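Local coordinates for ubiquinol-cytochrome C chaperone (Brucella abortus NCTC 8038, PDB 6RWT), which probably helps to assemble the cytochrome bc1 complex (complex III), as a bacterial homolog of Cbp3, the chaperone that binds newly synthesised cytochrome b, at residues A[63-66]-A[67-70]; A[161-164]-A[165-168]; A[82-85]-A[86-90]; A[39-43]-A[44-48]. All coordinates share one frame; numbering follows the deposited sequence. Where two conformers were deposited one is given.

Overall arrangement
All four contacts are local, and none belongs to the deep core: interactions 1, 2 and 3 lie at the surface of this all-helical chain, while interaction 4 is partly buried. Interactions 1, 2 and 4 are helix starts, each capped by the side chain just before the helix: asparagine, serine and threonine respectively. Interaction 3 lies near the other end of helix 66-89, whose start is interaction 1, and relies on charged side chains and water. Interactions 1 and 2 touch through L68, which packs on L167. Interactions 3 and 4 also meet, where V83 packs on Y47 and L90 on P43. Their centres are about 13 Å apart, whereas those of interactions 2 and 4 are about 30 Å apart.

Interaction 1: A[63-66]-A[67-70]; sequences GENP and ALNA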
loop_
_atom_site.group_PDB
_atom_site.type_symbol
_atom_site.label_atom_id
_atom_site.label_comp_id
_atom_site.label_asym_id
_atom_site.label_seq_id
_atom_site.Cartn_x
_atom_site.Cartn_y
_atom_site.Cartn_z
ATOM N N GLY A 63 12.775 -9.022 1.194
ATOM C CA GLY A 63 13.450 -10.314 1.166
ATOM C C GLY A 63 14.928 -10.172 0.862
ATOM O O GLY A 63 15.557 -9.199 1.273
ATOM N N GLU A 64 15.465 -11.142 0.136
ATOM C CA GLU A 64 16.887 -11.193 -0.213
ATOM C C GLU A 64 17.203 -10.833 -1.674
ATOM O O GLU A 64 18.374 -10.797 -2.051
ATOM C CB GLU A 64 17.428 -12.596 0.106
ATOM C CG GLU A 64 17.334 -12.981 1.579
ATOM C CD GLU A 64 18.111 -12.048 2.496
ATOM O OE1 GLU A 64 19.184 -11.551 2.086
ATOM O OE2 GLU A 64 17.649 -11.811 3.632
ATOM N N ASN A 65 16.177 -10.551 -2.479
ATOM C CA ASN A 65 16.330 -10.217 -3.899
ATOM C C ASN A 65 16.662 -8.716 -4.036
ATOM O O ASN A 65 15.829 -7.872 -3.686
ATOM C CB ASN A 65 15.024 -10.577 -4.625
ATOM C CG ASN A 65 15.090 -10.394 -6.134
ATOM O OD1 ASN A 65 15.448 -9.329 -6.633
ATOM N ND2 ASN A 65 14.665 -11.413 -6.867
ATOM N N PRO A 66 17.865 -8.371 -4.553
ATOM C CA PRO A 66 18.230 -6.945 -4.684
ATOM C C PRO A 66 17.285 -6.119 -5.556
ATOM O O PRO A 66 17.002 -4.963 -5.228
ATOM C CB PRO A 66 19.625 -6.984 -5.332
ATOM C CG PRO A 66 20.148 -8.335 -5.049
ATOM C CD PRO A 66 18.964 -9.248 -4.999
ATOM N N ALA A 67 16.796 -6.704 -6.649
ATOM C CA ALA A 67 15.879 -5.990 -7.546
ATOM C C ALA A 67 14.535 -5.679 -6.874
ATOM O O ALA A 67 14.007 -4.578 -7.048
ATOM C CB ALA A 67 15.662 -6.766 -8.835
ATOM N N LEU A 68 13.980 -6.635 -6.120
ATOM C CA LEU A 68 12.727 -6.366 -5.387
ATOM C C LEU A 68 12.923 -5.423 -4.192
ATOM O O LEU A 68 12.051 -4.596 -3.915
ATOM C CB LEU A 68 12.042 -7.666 -4.941
ATOM C CG LEU A 68 11.521 -8.568 -6.061
ATOM C CD1 LEU A 68 10.839 -9.802 -5.467
ATOM C CD2 LEU A 68 10.568 -7.838 -6.995
ATOM N N ASN A 69 14.054 -5.523 -3.486
ATOM C CA ASN A 69 14.343 -4.571 -2.409
ATOM C C ASN A 69 14.457 -3.133 -2.963
ATOM O O ASN A 69 13.960 -2.196 -2.342
ATOM C CB ASN A 69 15.594 -4.980 -1.609
ATOM C CG ASN A 69 15.360 -6.203 -0.720
ATOM O OD1 ASN A 69 14.241 -6.477 -0.278
ATOM N ND2 ASN A 69 16.429 -6.941 -0.449
ATOM N N ALA A 70 15.075 -2.968 -4.139
ATOM C CA ALA A 70 15.203 -1.645 -4.772
ATOM C C ALA A 70 13.852 -1.104 -5.252
ATOM O O ALA A 70 13.551 0.075 -5.073
ATOM C CB ALA A 70 16.187 -1.697 -5.933
#
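At the N-terminal cap of helix 66-89, the flat amide of N69 meets the backbone of G63 along one side, its ND2 donating to G63 O at 3.0 Å while its OD1 accepts from G63 N at 3.3 Å. The pairing is not coplanar throughout: G63 O lies in the amide plane of N69, yet the ND2 donor stands well above the carbonyl plane of G63. G63 N, by contrast, comes in the plane of the N69 side-chain carbonyl, on a lone pair of OD1. Over the amide sits the backbone oxygen of N65, with N65 O 3.4 Å from N69 CG. N65 is the N-cap, and its OD1 accepts from L68 N at 3.1 Å, the donor standing 46° out of the plane of the side-chain carbonyl. With chi1 at -175°, the N65 side chain lies beside its own carbonyl carbon, from where OD1 can fold over the first helical turn. In N69 a chi1 of -72° swings the amide back toward the loop, where the two bonds to G63 hold its rotation. The side chain of L68 crosses that of N65, CG to CG at 4.0 Å, and continues onto D164, L167 and A168 of helix 164-168. A weak hydrogen bond from N65 ND2 to D164 OD2 adds a polar link to the same helix. P66, which has no N-H to offer, opens the first turn, and its carbonyl oxygen, P66 O, accepts from A70 N at 3.0 Å.

Interaction 2: A[161-164]-A[165-168]; sequences EISD and EALA
S163 and A166 meet through the serine hydroxyl, which turns back over the chain that follows it. Its chi1 of 72° places OG between the backbone N and the carbonyl carbon, and from there S163 OG accepts from A166 N at 3.0 Å. The same oxygen rests against the methyl group of A166, with S163 OG 3.3 Å from A166 CB, and E165 CB lies beside it as well. One residue earlier, I162 adopts a conformation that splits its branches: CG2 lies anti to the backbone N (CG1 at chi1 -58°) and is the branch that faces the helix, while CG1 and CD1 extend another way. I162 CG2 touches A166 CB at 3.9 Å and L167 CB at 4.1 Å. The I162-L167 pair, the residue before the N-cap against the fourth helical residue, is a hydrophobic staple, and S163 is the N-cap of the short helix 164-168. L167 carries its isobutyl group from the staple onto R60 and M61 of helix 43-61 and onto I172. The carboxylate of D164 turns away from the capped turn, and its OD1 forms a salt bridge with R60 NH2; the same guanidinium nitrogen donates to I162 O, so that R60 grips the entry to the helix at two points. Two backbone bonds close the turn, L167 N to S163 O and A168 N to D164 O, each 3.0 Å long.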
loop_
_atom_site.group_PDB
_atom_site.type_symbol
_atom_site.label_atom_id
_atom_site.label_comp_id
_atom_site.label_asym_id
_atom_site.label_seq_id
_atom_site.Cartn_x
_atom_site.Cartn_y
_atom_site.Cartn_z
ATOM N N GLU A 161 2.165 -15.375 -5.491
ATOM C CA GLU A 161 2.261 -16.297 -6.630
ATOM C C GLU A 161 2.896 -15.684 -7.883
ATOM O O GLU A 161 3.307 -16.420 -8.781
ATOM C CB GLU A 161 0.881 -16.858 -6.978
ATOM C CG GLU A 161 0.349 -17.857 -5.968
ATOM C CD GLU A 161 -0.850 -18.616 -6.501
ATOM O OE1 GLU A 161 -1.829 -17.965 -6.932
ATOM O OE2 GLU A 161 -0.810 -19.863 -6.498
ATOM N N ILE A 162 2.974 -14.357 -7.957
ATOM C CA ILE A 162 3.703 -13.697 -9.047
ATOM C C ILE A 162 5.195 -14.004 -8.840
ATOM O O ILE A 162 5.696 -13.897 -7.718
ATOM C CB ILE A 162 3.462 -12.159 -9.081
ATOM C CG1 ILE A 162 1.966 -11.830 -9.227
ATOM C CG2 ILE A 162 4.215 -11.518 -10.249
ATOM C CD1 ILE A 162 1.607 -10.360 -9.051
ATOM N N SER A 163 5.898 -14.401 -9.904
ATOM C CA SER A 163 7.338 -14.668 -9.801
ATOM C C SER A 163 8.124 -13.396 -9.444
ATOM O O SER A 163 7.713 -12.288 -9.797
ATOM C CB SER A 163 7.888 -15.281 -11.098
ATOM O OG SER A 163 7.953 -14.332 -12.153
ATOM N N ASP A 164 9.244 -13.562 -8.738
ATOM C CA ASP A 164 10.181 -12.454 -8.490
ATOM C C ASP A 164 10.583 -11.735 -9.795
ATOM O O ASP A 164 10.656 -10.501 -9.831
ATOM C CB ASP A 164 11.448 -12.948 -7.769
ATOM C CG ASP A 164 11.229 -13.255 -6.282
ATOM O OD1 ASP A 164 10.079 -13.238 -5.784
ATOM O OD2 ASP A 164 12.242 -13.529 -5.596
ATOM N N GLU A 165 10.840 -12.510 -10.851
ATOM C CA GLU A 165 11.225 -11.975 -12.167
ATOM C C GLU A 165 10.132 -11.088 -12.786
ATOM O O GLU A 165 10.414 -9.973 -13.242
ATOM C CB GLU A 165 11.588 -13.135 -13.122
ATOM C CG GLU A 165 12.027 -12.716 -14.523
ATOM C CD GLU A 165 12.578 -13.866 -15.356
ATOM O OE1 GLU A 165 13.511 -13.625 -16.150
ATOM O OE2 GLU A 165 12.084 -15.009 -15.230
ATOM N N ALA A 166 8.891 -11.578 -12.782
ATOM C CA ALA A 166 7.768 -10.833 -13.359
ATOM C C ALA A 166 7.467 -9.561 -12.562
ATOM O O ALA A 166 7.191 -8.504 -13.143
ATOM C CB ALA A 166 6.527 -11.705 -13.440
ATOM N N LEU A 167 7.534 -9.661 -11.235
ATOM C CA LEU A 167 7.251 -8.515 -10.369
ATOM C C LEU A 167 8.302 -7.414 -10.553
ATOM O O LEU A 167 7.960 -6.231 -10.659
ATOM C CB LEU A 167 7.175 -8.952 -8.905
ATOM C CG LEU A 167 6.698 -7.924 -7.882
ATOM C CD1 LEU A 167 5.369 -7.279 -8.260
ATOM C CD2 LEU A 167 6.584 -8.598 -6.521
ATOM N N ALA A 168 9.572 -7.803 -10.634
ATOM C CA ALA A 168 10.659 -6.833 -10.868
ATOM C C ALA A 168 10.578 -6.152 -12.245
ATOM O O ALA A 168 11.050 -5.022 -12.404
ATOM C CB ALA A 168 12.009 -7.501 -10.683
#

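Interaction 3: A[82-85]-A[86-90]; sequences DVDH and SLREL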
loop_
_atom_site.group_PDB
_atom_site.type_symbol
_atom_site.label_atom_id
_atom_site.label_comp_id
_atom_site.label_asym_id
_atom_site.label_seq_id
_atom_site.Cartn_x
_atom_site.Cartn_y
_atom_site.Cartn_z
ATOM N N ASP A 82 3.995 11.631 -2.234
ATOM C CA ASP A 82 2.537 11.727 -2.337
ATOM C C ASP A 82 1.903 12.222 -1.028
ATOM O O ASP A 82 1.137 13.186 -1.020
ATOM C CB ASP A 82 2.001 10.329 -2.703
ATOM C CG ASP A 82 0.575 10.334 -3.199
ATOM O OD1 ASP A 82 -0.234 11.151 -2.730
ATOM O OD2 ASP A 82 0.260 9.474 -4.047
ATOM N N VAL A 83 2.246 11.566 0.078
ATOM C CA VAL A 83 1.663 11.893 1.402
ATOM C C VAL A 83 2.097 13.291 1.887
ATOM O O VAL A 83 1.277 14.049 2.429
ATOM C CB VAL A 83 1.933 10.811 2.471
ATOM C CG1 VAL A 83 1.216 11.164 3.767
ATOM C CG2 VAL A 83 1.417 9.454 2.019
ATOM N N ASP A 84 3.363 13.643 1.661
ATOM C CA ASP A 84 3.867 15.002 1.926
ATOM C C ASP A 84 2.926 16.049 1.302
ATOM O O ASP A 84 2.411 16.942 1.990
ATOM C CB ASP A 84 5.304 15.106 1.382
ATOM C CG ASP A 84 5.953 16.476 1.591
ATOM O OD1 ASP A 84 5.309 17.422 2.089
ATOM O OD2 ASP A 84 7.145 16.601 1.238
ATOM N N HIS A 85 2.660 15.890 0.009
ATOM C CA HIS A 85 1.774 16.797 -0.723
ATOM C C HIS A 85 0.349 16.795 -0.169
ATOM O O HIS A 85 -0.246 17.864 -0.003
ATOM C CB HIS A 85 1.775 16.440 -2.216
ATOM C CG HIS A 85 0.977 17.383 -3.061
ATOM N ND1 HIS A 85 1.381 18.676 -3.318
ATOM C CD2 HIS A 85 -0.206 17.222 -3.699
ATOM C CE1 HIS A 85 0.477 19.273 -4.078
ATOM N NE2 HIS A 85 -0.493 18.412 -4.326
ATOM N N SER A 86 -0.191 15.604 0.126
ATOM C CA SER A 86 -1.544 15.486 0.710
ATOM C C SER A 86 -1.688 16.224 2.046
ATOM O O SER A 86 -2.747 16.789 2.342
ATOM C CB SER A 86 -1.934 14.016 0.901
ATOM O OG SER A 86 -2.047 13.347 -0.349
ATOM N N LEU A 87 -0.639 16.207 2.866
ATOM C CA LEU A 87 -0.670 16.957 4.127
ATOM C C LEU A 87 -0.644 18.464 3.885
ATOM O O LEU A 87 -1.373 19.210 4.540
ATOM C CB LEU A 87 0.477 16.530 5.036
ATOM C CG LEU A 87 0.373 15.098 5.558
ATOM C CD1 LEU A 87 1.648 14.794 6.295
ATOM C CD2 LEU A 87 -0.807 14.880 6.484
ATOM N N ARG A 88 0.170 18.907 2.931
ATOM C CA ARG A 88 0.182 20.328 2.530
ATOM C C ARG A 88 -1.168 20.804 1.965
ATOM O O ARG A 88 -1.537 21.965 2.151
ATOM C CB ARG A 88 1.310 20.603 1.535
ATOM C CG ARG A 88 2.691 20.421 2.153
ATOM C CD ARG A 88 3.826 20.661 1.179
ATOM N NE ARG A 88 5.126 20.480 1.833
ATOM C CZ ARG A 88 5.706 21.352 2.670
ATOM N NH1 ARG A 88 5.123 22.510 2.995
ATOM N NH2 ARG A 88 6.894 21.065 3.195
ATOM N N GLU A 89 -1.905 19.913 1.296
ATOM C CA GLU A 89 -3.278 20.222 0.838
ATOM C C GLU A 89 -4.243 20.574 1.991
ATOM O O GLU A 89 -5.220 21.302 1.779
ATOM C CB GLU A 89 -3.856 19.054 0.007
ATOM C CG GLU A 89 -3.186 18.822 -1.348
ATOM C CD GLU A 89 -3.771 17.649 -2.131
ATOM O OE1 GLU A 89 -4.344 16.716 -1.527
ATOM O OE2 GLU A 89 -3.665 17.650 -3.376
ATOM N N LEU A 90 -3.966 20.059 3.197
ATOM C CA LEU A 90 -4.759 20.346 4.407
ATOM C C LEU A 90 -4.158 21.432 5.319
ATOM O O LEU A 90 -4.621 21.620 6.452
ATOM C CB LEU A 90 -4.931 19.059 5.220
ATOM C CG LEU A 90 -5.559 17.861 4.498
ATOM C CD1 LEU A 90 -5.565 16.645 5.415
ATOM C CD2 LEU A 90 -6.965 18.167 4.005
HETATM O O HOH W 1 -1.373 10.778 -0.305
HETATM O O HOH W 2 8.490 18.519 2.523
#
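D84 and R88 reach each other through complementary first torsions: D84 has CG anti to its backbone nitrogen (chi1 -180°), which sends the carboxylate out from the helix, where R88, at chi1 -66° and extended from CG to NE, leans back beside it. The two side chains therefore lie side by side and point the same way. R88 NE donates to D84 OD1 at 3.1 Å, a salt bridge whose hydrogen bond is bent (135°) and meets the oxygen on its syn side. The carboxylate and guanidinium planes are turned about halfway to perpendicular, so the pair is not a flat, two-pronged one. A water closes the other side of the pair, giving a hydrogen to D84 OD2 at 2.7 Å and accepting from R88 NH2 at 3.1 Å in the plane of the guanidinium. R100 forms a second salt bridge with D84 OD1, so this carboxylate probably offsets the like charges of two neighbouring arginines, and D94 adds a long, weak ion pair to R88.

On another side of the helix, H85 and E89 cross at an angle, with E89 OE2 3.5 Å from H85 CD2. S86 OG is joined to a water at 2.7 Å, and the S86 side chain lies about 4 Å from a bound magnesium ion. V83 and L87 put a looser apolar contact, V83 CG1 to L87 CG at 4.4 Å, on the face turned to helices 43-61 and 100-120, where L87 packs on L104. Acid followed four residues later by base is the classic i to i+4 helical salt bridge, here close to the C-terminal end of helix 66-89.

Interaction 4: A[39-43]-A[44-48]; sequences VPDTP and LGRYE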
loop_
_atom_site.group_PDB
_atom_site.type_symbol
_atom_site.label_atom_id
_atom_site.label_comp_id
_atom_site.label_asym_id
_atom_site.label_seq_id
_atom_site.Cartn_x
_atom_site.Cartn_y
_atom_site.Cartn_z
ATOM N N VAL A 39 -15.832 2.708 3.955
ATOM C CA VAL A 39 -14.559 3.421 4.167
ATOM C C VAL A 39 -14.846 4.913 3.900
ATOM O O VAL A 39 -15.446 5.245 2.879
ATOM C CB VAL A 39 -13.411 2.906 3.264
ATOM C CG1 VAL A 39 -12.155 3.756 3.459
ATOM C CG2 VAL A 39 -13.098 1.445 3.563
ATOM N N PRO A 40 -14.443 5.811 4.816
ATOM C CA PRO A 40 -14.769 7.229 4.596
ATOM C C PRO A 40 -14.106 7.804 3.331
ATOM O O PRO A 40 -12.918 7.574 3.111
ATOM C CB PRO A 40 -14.229 7.914 5.861
ATOM C CG PRO A 40 -14.098 6.822 6.875
ATOM C CD PRO A 40 -13.735 5.608 6.094
ATOM N N ASP A 41 -14.867 8.532 2.504
ATOM C CA ASP A 41 -14.314 9.180 1.305
ATOM C C ASP A 41 -13.844 10.579 1.718
ATOM O O ASP A 41 -14.460 11.591 1.372
ATOM C CB ASP A 41 -15.352 9.217 0.173
ATOM C CG ASP A 41 -14.761 9.632 -1.176
ATOM O OD1 ASP A 41 -13.557 9.977 -1.254
ATOM O OD2 ASP A 41 -15.517 9.606 -2.177
ATOM N N THR A 42 -12.735 10.589 2.462
ATOM C CA THR A 42 -12.177 11.777 3.108
ATOM C C THR A 42 -10.670 11.755 2.914
ATOM O O THR A 42 -10.111 10.716 2.535
ATOM C CB THR A 42 -12.502 11.792 4.617
ATOM O OG1 THR A 42 -11.820 10.703 5.252
ATOM C CG2 THR A 42 -14.029 11.675 4.852
ATOM N N PRO A 43 -9.984 12.887 3.158
ATOM C CA PRO A 43 -8.514 12.837 3.049
ATOM C C PRO A 43 -7.866 11.681 3.848
ATOM O O PRO A 43 -6.994 10.971 3.319
ATOM C CB PRO A 43 -8.094 14.217 3.556
ATOM C CG PRO A 43 -9.220 15.101 3.116
ATOM C CD PRO A 43 -10.468 14.273 3.316
ATOM N N LEU A 44 -8.311 11.476 5.085
ATOM C CA LEU A 44 -7.769 10.390 5.906
ATOM C C LEU A 44 -8.184 8.985 5.415
ATOM O O LEU A 44 -7.360 8.071 5.394
ATOM C CB LEU A 44 -8.126 10.582 7.387
ATOM C CG LEU A 44 -7.469 9.593 8.369
ATOM C CD1 LEU A 44 -5.948 9.507 8.212
ATOM C CD2 LEU A 44 -7.837 9.964 9.800
ATOM N N GLY A 45 -9.442 8.810 5.025
ATOM C CA GLY A 45 -9.906 7.503 4.541
ATOM C C GLY A 45 -9.230 7.060 3.249
ATOM O O GLY A 45 -8.879 5.882 3.082
ATOM N N ARG A 46 -9.044 8.008 2.329
ATOM C CA ARG A 46 -8.293 7.744 1.089
ATOM C C ARG A 46 -6.815 7.383 1.382
ATOM O O ARG A 46 -6.243 6.481 0.739
ATOM C CB ARG A 46 -8.412 8.923 0.106
ATOM C CG ARG A 46 -9.834 9.153 -0.404
ATOM C CD ARG A 46 -9.941 10.183 -1.522
ATOM N NE ARG A 46 -9.623 11.553 -1.103
ATOM C CZ ARG A 46 -10.491 12.457 -0.632
ATOM N NH1 ARG A 46 -11.787 12.179 -0.464
ATOM N NH2 ARG A 46 -10.045 13.669 -0.319
ATOM N N TYR A 47 -6.206 8.067 2.358
ATOM C CA TYR A 47 -4.872 7.684 2.853
ATOM C C TYR A 47 -4.857 6.233 3.399
ATOM O O TYR A 47 -3.896 5.482 3.147
ATOM C CB TYR A 47 -4.324 8.689 3.900
ATOM C CG TYR A 47 -3.126 8.124 4.646
ATOM C CD1 TYR A 47 -1.835 8.265 4.146
ATOM C CD2 TYR A 47 -3.300 7.357 5.810
ATOM C CE1 TYR A 47 -0.743 7.705 4.803
ATOM C CE2 TYR A 47 -2.220 6.779 6.467
ATOM C CZ TYR A 47 -0.942 6.951 5.964
ATOM O OH TYR A 47 0.133 6.366 6.600
ATOM N N GLU A 48 -5.901 5.832 4.140
ATOM C CA GLU A 48 -5.936 4.463 4.683
ATOM C C GLU A 48 -5.926 3.433 3.543
ATOM O O GLU A 48 -5.253 2.404 3.638
ATOM C CB GLU A 48 -7.140 4.227 5.618
ATOM C CG GLU A 48 -7.161 5.029 6.927
ATOM C CD GLU A 48 -5.950 4.817 7.834
ATOM O OE1 GLU A 48 -5.269 3.772 7.737
ATOM O OE2 GLU A 48 -5.680 5.702 8.687
#
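The guanidinium of R46 lies with one face over the T42-P43 peptide link and its edge turned to D41, at the N-cap of helix 43-61. R46 NH1 donates to D41 OD1 at 2.9 Å, forming a salt bridge. The acid lies almost in the guanidinium plane, yet the donor stands above the carboxylate plane, and the two flat groups are nearly perpendicular (80°). A bend at chi3 (-67°) folds the arginine back over the start of its own helix, where R46 and the ring of P43 run side by side and R46 NH2 is 3.7 Å from P43 CD. T42 is the capping residue: its OG1, set between backbone N and carbonyl carbon, accepts from G45 N at 3.0 Å, while R46 N donates to T42 O at 2.9 Å. Y47 leaves the cap and packs among F79, M107 and F108. Ahead of T42 the chain makes an inverse gamma turn centred on D41, closed by a weak bond from T42 N to P40 O. That carbonyl also faces the helix, since G45, lacking a side chain, lets its CA approach P40 O to 3.3 Å in a CA-H...O contact.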